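Side-chain contacts in 6-phosphogluconate dehydrogenase (Decarboxylating) (Geobacter metallireducens, PDB 4E21), which probably catalyses the NADP-dependent oxidative decarboxylation of 6-phosphogluconate in the pentose phosphate pathway: residues 50-54 and 55-59; 88-91 and 92-95; 226-229 and 230-233; 308-311 and 312-316. All blocks are in the same frame, centred on the assembly; numbering follows the deposited sequence.

Contact 1 (50-54 and 55-59); sequences VYDLN and VNAVQ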
# COMPACT_ATOMS: atom_id res chain seq x y z
N VAL B 50 -34.29 -31.03 9.11
CA VAL B 50 -34.00 -29.64 8.81
C VAL B 50 -35.10 -28.71 9.29
O VAL B 50 -36.21 -29.13 9.59
CB VAL B 50 -33.74 -29.41 7.31
CG1 VAL B 50 -32.81 -30.48 6.79
CG2 VAL B 50 -35.06 -29.40 6.53
N TYR B 51 -34.77 -27.42 9.34
CA TYR B 51 -35.71 -26.43 9.80
C TYR B 51 -35.28 -25.03 9.36
O TYR B 51 -34.08 -24.71 9.31
CB TYR B 51 -35.87 -26.49 11.32
CG TYR B 51 -36.73 -25.36 11.83
CD1 TYR B 51 -38.10 -25.35 11.61
CD2 TYR B 51 -36.17 -24.29 12.50
CE1 TYR B 51 -38.89 -24.30 12.05
CE2 TYR B 51 -36.94 -23.25 12.96
CZ TYR B 51 -38.30 -23.25 12.73
OH TYR B 51 -39.06 -22.20 13.19
N ASP B 52 -36.25 -24.18 9.06
CA ASP B 52 -35.98 -22.81 8.69
C ASP B 52 -37.20 -21.93 8.99
O ASP B 52 -38.34 -22.33 8.75
CB ASP B 52 -35.59 -22.72 7.20
CG ASP B 52 -34.88 -21.42 6.85
OD1 ASP B 52 -35.53 -20.35 6.85
OD2 ASP B 52 -33.67 -21.47 6.55
N LEU B 53 -36.95 -20.74 9.52
CA LEU B 53 -38.01 -19.78 9.80
C LEU B 53 -38.89 -19.58 8.57
O LEU B 53 -40.07 -19.25 8.69
CB LEU B 53 -37.42 -18.44 10.24
CG LEU B 53 -37.99 -17.79 11.50
CD1 LEU B 53 -39.52 -17.62 11.41
CD2 LEU B 53 -37.59 -18.59 12.76
N ASN B 54 -38.31 -19.80 7.39
CA ASN B 54 -39.03 -19.69 6.11
C ASN B 54 -39.56 -21.05 5.62
O ASN B 54 -38.80 -21.92 5.17
CB ASN B 54 -38.13 -19.02 5.05
CG ASN B 54 -38.82 -18.87 3.70
OD1 ASN B 54 -39.34 -19.83 3.15
ND2 ASN B 54 -38.80 -17.65 3.16
N VAL B 55 -40.88 -21.22 5.71
CA VAL B 55 -41.50 -22.51 5.46
C VAL B 55 -41.32 -22.99 4.03
O VAL B 55 -41.14 -24.19 3.78
CB VAL B 55 -43.00 -22.49 5.82
CG1 VAL B 55 -43.73 -21.43 4.99
CG2 VAL B 55 -43.63 -23.87 5.62
N ASN B 56 -41.36 -22.05 3.08
CA ASN B 56 -41.15 -22.37 1.67
C ASN B 56 -39.84 -23.15 1.52
O ASN B 56 -39.77 -24.12 0.76
CB ASN B 56 -41.15 -21.11 0.78
CG ASN B 56 -42.43 -20.27 0.94
OD1 ASN B 56 -42.38 -19.04 0.97
ND2 ASN B 56 -43.58 -20.94 1.05
N ALA B 57 -38.82 -22.73 2.27
CA ALA B 57 -37.50 -23.37 2.22
C ALA B 57 -37.50 -24.80 2.76
O ALA B 57 -36.91 -25.70 2.14
CB ALA B 57 -36.47 -22.52 2.97
N VAL B 58 -38.14 -25.02 3.91
CA VAL B 58 -38.25 -26.36 4.47
C VAL B 58 -38.99 -27.28 3.51
O VAL B 58 -38.56 -28.41 3.25
CB VAL B 58 -39.03 -26.38 5.80
CG1 VAL B 58 -39.07 -27.80 6.35
CG2 VAL B 58 -38.42 -25.41 6.80
N GLN B 59 -40.11 -26.79 2.99
CA GLN B 59 -40.93 -27.57 2.08
C GLN B 59 -40.12 -28.03 0.87
O GLN B 59 -40.15 -29.22 0.50
CB GLN B 59 -42.17 -26.78 1.65
CG GLN B 59 -43.34 -26.96 2.64
CD GLN B 59 -44.41 -25.88 2.50
OE1 GLN B 59 -44.12 -24.77 2.04
NE2 GLN B 59 -45.64 -26.19 2.89
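N54 caps the helix that opens at V55, and its side chain does so through one oxygen. With CG anti to the backbone N (chi1 -180°), the amide swings back over the first turn and N54 OD1 accepts from A57 N at 3.1 Å. The donor lies tilted 28° from the plane of the amide, and the N-H points at the oxygen with an angle of 149°. The same oxygen stands 3.2 Å from N56 CB. N54 also serves the turn through its main chain: its O takes weak bonds from A57 N and, at 3.4 Å, from V58 N, so two carbonyls of one residue meet the N-H groups of the first turn.

D52 OD1 appears to accept from N54 N, as in an Asx turn, though the position of that nitrogen is less certain; D52 OD2 is taken by L30 N.

Packing centres on V58. One methyl, V58 CG2, lies against the main chain, 3.4 Å from D52 N; the other, CG1, reaches V50 CG2 at 4.3 Å. A57 CB lies 4.3 Å from D52 CB.

The whole forms the strand-to-helix turn between strand 47-51, an outermost strand of the sheet within this chain, and helix 55-63. V50 and V58 both pack on L30, in the loop that follows the neighbouring strand 24-28, where a Rossmann-type glycine pattern probably marks the dinucleotide site.

Contact 2 (88-91 and 92-95); sequences MVPA and AVVD
P90 O receives V93 N at 3.1 Å and turns the chain from the loop after strand 84-87 toward helix 94-101. The N-H points well at the oxygen (159°), yet the donor stands 60° out of the carbonyl plane, above it and not on a lone pair. One residue later A91 O takes V94 N in a weak bond of 3.5 Å. A water completes this step: it donates to A91 O and accepts from D95 N, 2.9 Å from each, so it bridges the carbonyl to the next N-H of the starting helix.

The side chains close over the same turn. V89 is the common partner of two valines. With its CG1 anti to the carbonyl carbon (chi1 -60°), V89 CG2 falls between the backbone N and the carbonyl carbon and meets V94 CG2 at 3.8 Å, while V89 CB lies 4.1 Å from V93 CG1. The side chains of V89 and V93 cross at about a right angle, and V93 uses its two branches separately: CG1 for V89, CG2 for the ring carbon P90 CB at 4.1 Å. V94 CG2 also covers the accepting carbonyl, 3.4 Å from P90 O. The carboxylate of D95 makes salt bridges to R124 and R125.

The chemistry is thus divided. V89 and V94 pack the turn against I28 of strand 24-28 and Y136 of strand 135-142, whereas its polar cohesion comes from main-chain groups and one water. That water extends the weak direct bond at A91 O to D95 N, and the start of the helix is therefore satisfied partly through solvent.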
# COMPACT_ATOMS: atom_id res chain seq x y z
N MSE B 88 -26.58 -22.84 9.87
CA MSE B 88 -26.13 -22.12 8.68
C MSE B 88 -27.06 -20.92 8.49
O MSE B 88 -27.68 -20.76 7.43
CB MSE B 88 -26.16 -22.99 7.41
CG MSE B 88 -24.98 -23.92 7.22
SE MSE B 88 -23.24 -23.12 7.62
CE MSE B 88 -22.16 -23.96 6.28
N VAL B 89 -27.18 -20.10 9.53
CA VAL B 89 -27.98 -18.88 9.46
C VAL B 89 -27.08 -17.64 9.33
O VAL B 89 -25.86 -17.73 9.51
CB VAL B 89 -28.89 -18.75 10.70
CG1 VAL B 89 -29.84 -19.93 10.78
CG2 VAL B 89 -28.08 -18.68 11.98
N PRO B 90 -27.67 -16.49 8.99
CA PRO B 90 -26.92 -15.23 9.06
C PRO B 90 -26.27 -15.02 10.42
O PRO B 90 -26.81 -15.46 11.44
CB PRO B 90 -27.99 -14.18 8.80
CG PRO B 90 -28.91 -14.85 7.83
CD PRO B 90 -28.94 -16.32 8.25
N ALA B 91 -25.12 -14.36 10.42
CA ALA B 91 -24.37 -14.11 11.64
C ALA B 91 -25.23 -13.39 12.66
O ALA B 91 -25.11 -13.60 13.88
CB ALA B 91 -23.11 -13.28 11.33
N ALA B 92 -26.11 -12.53 12.13
CA ALA B 92 -26.89 -11.60 12.93
C ALA B 92 -28.09 -12.27 13.61
O ALA B 92 -28.73 -11.68 14.48
CB ALA B 92 -27.38 -10.44 12.05
N VAL B 93 -28.36 -13.50 13.20
CA VAL B 93 -29.53 -14.24 13.65
C VAL B 93 -29.13 -15.30 14.69
O VAL B 93 -29.99 -15.87 15.38
CB VAL B 93 -30.21 -14.91 12.43
CG1 VAL B 93 -31.14 -16.03 12.86
CG2 VAL B 93 -30.97 -13.88 11.62
N VAL B 94 -27.83 -15.53 14.80
CA VAL B 94 -27.29 -16.61 15.61
C VAL B 94 -27.68 -16.53 17.08
O VAL B 94 -28.24 -17.46 17.62
CB VAL B 94 -25.76 -16.73 15.50
CG1 VAL B 94 -25.24 -17.80 16.43
CG2 VAL B 94 -25.38 -17.08 14.07
N ASP B 95 -27.39 -15.41 17.72
CA ASP B 95 -27.61 -15.29 19.16
C ASP B 95 -29.09 -15.54 19.49
O ASP B 95 -29.41 -16.16 20.50
CB ASP B 95 -27.13 -13.94 19.69
CG ASP B 95 -25.63 -13.94 20.06
OD1 ASP B 95 -25.13 -14.93 20.63
OD2 ASP B 95 -24.93 -12.93 19.79
O HOH W 1 -26.18 -13.05 16.51

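Contact 3 (226-229 and 230-233); sequences EGLN and ILHH
H233 folds back on N229 at the end of the long helix 205-232, and its ring supplies the distinctive polar contact. H233 ND1 donates to N229 O at 2.8 Å with the N-H at 156°; the carbonyl oxygen lies at the ring edge, in its plane. The ring is brought there with CG anti to the carbonyl carbon (chi1 -80°). Close by, the amide oxygen N229 OD1 sits 2.9 Å from H233 CE1, the amide and ring planes being 65° apart.

The main-chain bonds are those of the helix. I230 N, L231 N and H232 N donate to E226 O, G227 O and L228 O, the last at 2.9 Å, whereas H233 N reaches N229 O only weakly.

L228 CD2 and L231 CD1 form the apolar pair, at 4.0 Å. Separately, I230 CG1 lies against the E226 carbonyl, 3.3 Å from E226 O.

Other subunits bind several of the polar ends. N229 ND2 and H233 NE2 bond to E336 of the third subunit, through its O and OE1, and the E226 carboxylate accepts from V322 N and L323 N of the second. Replacing H233 by an alanine is likely to cost N229 O its imidazole donor and leave E336 OE1 of the third subunit without its partner on this ring.

This is a helix C-terminus where a side-chain donor supplements the fading main-chain pattern, here built into the subunit interfaces of an all-helical C-terminal domain.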
# COMPACT_ATOMS: atom_id res chain seq x y z
N GLU B 226 -5.04 -6.81 -10.43
CA GLU B 226 -4.14 -5.69 -10.71
C GLU B 226 -3.23 -6.03 -11.89
O GLU B 226 -3.00 -5.18 -12.77
CB GLU B 226 -3.27 -5.34 -9.49
CG GLU B 226 -3.94 -4.41 -8.46
CD GLU B 226 -3.01 -4.07 -7.26
OE1 GLU B 226 -1.78 -4.37 -7.33
OE2 GLU B 226 -3.51 -3.51 -6.26
N GLY B 227 -2.73 -7.26 -11.92
CA GLY B 227 -1.82 -7.68 -12.97
C GLY B 227 -2.53 -7.76 -14.31
O GLY B 227 -2.02 -7.28 -15.32
N LEU B 228 -3.71 -8.39 -14.31
CA LEU B 228 -4.55 -8.42 -15.51
C LEU B 228 -4.91 -7.00 -15.96
O LEU B 228 -5.01 -6.74 -17.14
CB LEU B 228 -5.80 -9.30 -15.30
CG LEU B 228 -5.48 -10.80 -15.27
CD1 LEU B 228 -6.64 -11.70 -14.79
CD2 LEU B 228 -4.94 -11.25 -16.62
N ASN B 229 -5.06 -6.07 -15.02
CA ASN B 229 -5.37 -4.69 -15.37
C ASN B 229 -4.20 -4.01 -16.09
O ASN B 229 -4.39 -3.21 -17.01
CB ASN B 229 -5.77 -3.90 -14.11
CG ASN B 229 -6.55 -2.64 -14.43
OD1 ASN B 229 -6.96 -2.44 -15.57
ND2 ASN B 229 -6.77 -1.79 -13.43
N ILE B 230 -2.98 -4.33 -15.65
CA ILE B 230 -1.77 -3.87 -16.34
C ILE B 230 -1.70 -4.42 -17.80
O ILE B 230 -1.42 -3.67 -18.75
CB ILE B 230 -0.50 -4.27 -15.53
CG1 ILE B 230 -0.49 -3.57 -14.16
CG2 ILE B 230 0.80 -4.01 -16.32
CD1 ILE B 230 0.59 -4.06 -13.23
N LEU B 231 -1.97 -5.71 -17.96
CA LEU B 231 -2.04 -6.32 -19.29
C LEU B 231 -3.13 -5.66 -20.13
O LEU B 231 -2.95 -5.44 -21.31
CB LEU B 231 -2.34 -7.80 -19.17
CG LEU B 231 -1.24 -8.67 -18.57
CD1 LEU B 231 -1.65 -10.13 -18.53
CD2 LEU B 231 0.07 -8.47 -19.35
N HIS B 232 -4.25 -5.33 -19.50
CA HIS B 232 -5.42 -4.75 -20.16
C HIS B 232 -5.10 -3.36 -20.70
O HIS B 232 -5.70 -2.90 -21.65
CB HIS B 232 -6.60 -4.70 -19.14
CG HIS B 232 -7.84 -4.07 -19.68
ND1 HIS B 232 -8.64 -4.67 -20.63
CD2 HIS B 232 -8.45 -2.89 -19.36
CE1 HIS B 232 -9.67 -3.88 -20.90
NE2 HIS B 232 -9.58 -2.80 -20.14
N HIS B 233 -4.15 -2.70 -20.07
CA HIS B 233 -3.77 -1.34 -20.42
C HIS B 233 -2.47 -1.30 -21.23
O HIS B 233 -1.88 -0.23 -21.40
CB HIS B 233 -3.57 -0.51 -19.14
CG HIS B 233 -4.84 -0.02 -18.52
ND1 HIS B 233 -5.62 -0.81 -17.69
CD2 HIS B 233 -5.43 1.20 -18.55
CE1 HIS B 233 -6.66 -0.10 -17.27
NE2 HIS B 233 -6.56 1.12 -17.78

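Contact 4 (308-311 and 312-316); sequences WTVA and AAIDE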
# COMPACT_ATOMS: atom_id res chain seq x y z
N TRP B 308 -12.22 -8.11 9.32
CA TRP B 308 -11.83 -8.70 10.59
C TRP B 308 -10.37 -9.12 10.55
O TRP B 308 -9.68 -9.05 11.55
CB TRP B 308 -12.71 -9.91 10.94
CG TRP B 308 -14.18 -9.61 10.87
CD1 TRP B 308 -14.77 -8.37 10.93
CD2 TRP B 308 -15.26 -10.56 10.78
NE1 TRP B 308 -16.13 -8.49 10.83
CE2 TRP B 308 -16.46 -9.82 10.75
CE3 TRP B 308 -15.32 -11.95 10.71
CZ2 TRP B 308 -17.72 -10.44 10.65
CZ3 TRP B 308 -16.57 -12.57 10.61
CH2 TRP B 308 -17.75 -11.81 10.58
N THR B 309 -9.91 -9.56 9.40
CA THR B 309 -8.53 -10.00 9.24
C THR B 309 -7.56 -8.85 9.46
O THR B 309 -6.57 -8.99 10.17
CB THR B 309 -8.25 -10.58 7.82
OG1 THR B 309 -9.05 -11.74 7.59
CG2 THR B 309 -6.79 -10.96 7.68
N VAL B 310 -7.86 -7.70 8.85
CA VAL B 310 -7.04 -6.51 9.04
C VAL B 310 -7.07 -6.01 10.50
O VAL B 310 -6.04 -5.59 11.05
CB VAL B 310 -7.47 -5.40 8.09
CG1 VAL B 310 -6.74 -4.08 8.42
CG2 VAL B 310 -7.24 -5.85 6.61
N ALA B 311 -8.24 -6.07 11.13
CA ALA B 311 -8.36 -5.76 12.56
C ALA B 311 -7.45 -6.65 13.41
O ALA B 311 -6.78 -6.15 14.32
CB ALA B 311 -9.81 -5.87 13.04
N ALA B 312 -7.40 -7.96 13.12
CA ALA B 312 -6.52 -8.87 13.85
C ALA B 312 -5.07 -8.50 13.61
O ALA B 312 -4.27 -8.43 14.54
CB ALA B 312 -6.77 -10.30 13.44
N ALA B 313 -4.73 -8.21 12.36
CA ALA B 313 -3.39 -7.76 12.03
C ALA B 313 -2.99 -6.54 12.83
O ALA B 313 -1.88 -6.47 13.38
CB ALA B 313 -3.30 -7.47 10.54
N ILE B 314 -3.87 -5.55 12.87
CA ILE B 314 -3.59 -4.33 13.61
C ILE B 314 -3.34 -4.63 15.10
O ILE B 314 -2.37 -4.14 15.69
CB ILE B 314 -4.75 -3.34 13.50
CG1 ILE B 314 -4.93 -2.92 12.05
CG2 ILE B 314 -4.54 -2.14 14.39
CD1 ILE B 314 -3.66 -2.67 11.41
N ASP B 315 -4.21 -5.43 15.71
CA ASP B 315 -4.05 -5.76 17.13
C ASP B 315 -2.73 -6.46 17.41
O ASP B 315 -2.11 -6.24 18.45
CB ASP B 315 -5.16 -6.70 17.61
CG ASP B 315 -6.48 -5.99 17.80
OD1 ASP B 315 -7.49 -6.70 17.97
OD2 ASP B 315 -6.50 -4.74 17.77
N GLU B 316 -2.35 -7.34 16.48
CA GLU B 316 -1.17 -8.19 16.61
C GLU B 316 0.13 -7.47 16.24
O GLU B 316 1.20 -7.98 16.55
CB GLU B 316 -1.33 -9.45 15.74
CG GLU B 316 -2.33 -10.44 16.28
CD GLU B 316 -2.59 -11.58 15.33
OE1 GLU B 316 -3.63 -12.25 15.47
OE2 GLU B 316 -1.77 -11.83 14.46
O HOH W 2 -7.85 -3.72 15.55
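A312 N donates to W308 O at 3.0 Å, with the N-H at 156°, and A312 CB lies 3.5 Å from T309 O. Its methyl group also packs on M211 of helix 205-232 and on Y256 of the second subunit. A313 repeats the step one residue on: its N bonds to T309 O, and its CB rests 3.4 Å from V310 O, with I230 of the second subunit against it.

These are the i to i+4 bonds of a regular alpha-helix, 305-316 in the helical C-terminal domain, and the small A312 and A313 probably allow the close approach of M211 and of Y256 and I230 of the second subunit.

I314 brings the bulk back. Its N reaches V310 O at 2.8 Å, and CG1, anti to the carbonyl carbon (chi1 -63°), passes 3.1 Å from that same oxygen. I314 CG1 then meets V310 CG1 at 4.2 Å, a pair that Y328 of the fourth subunit packs against.

D315 N donates to A311 O at 3.0 Å. A water bridges the same two residues, donating to A311 O and to D315 OD2, while D315 OD1 bonds to Y256 OH of the second subunit.

How the contacts relate
Along the chain the contacts follow in series, contacts 1 and 2 in the NAD-binding part of the protein and contacts 3 and 4 in the C-terminal part. The first pair share a sheet: each is a turn from a parallel strand, 47-51 or 84-87, into a helix, with centres about 15 Å apart and both near strand 24-28 or its loop. The second pair lie at the C-terminal ends of helices 205-232 and 305-316, centres about 29 Å apart. Contacts 1 and 3 are the farthest, about 45 Å between centres. Contacts 3 and 4 meet through the assembly: I230 and H233 of one subunit pack on helix 305-316 of another, tying the C-terminal helices into the tetramer.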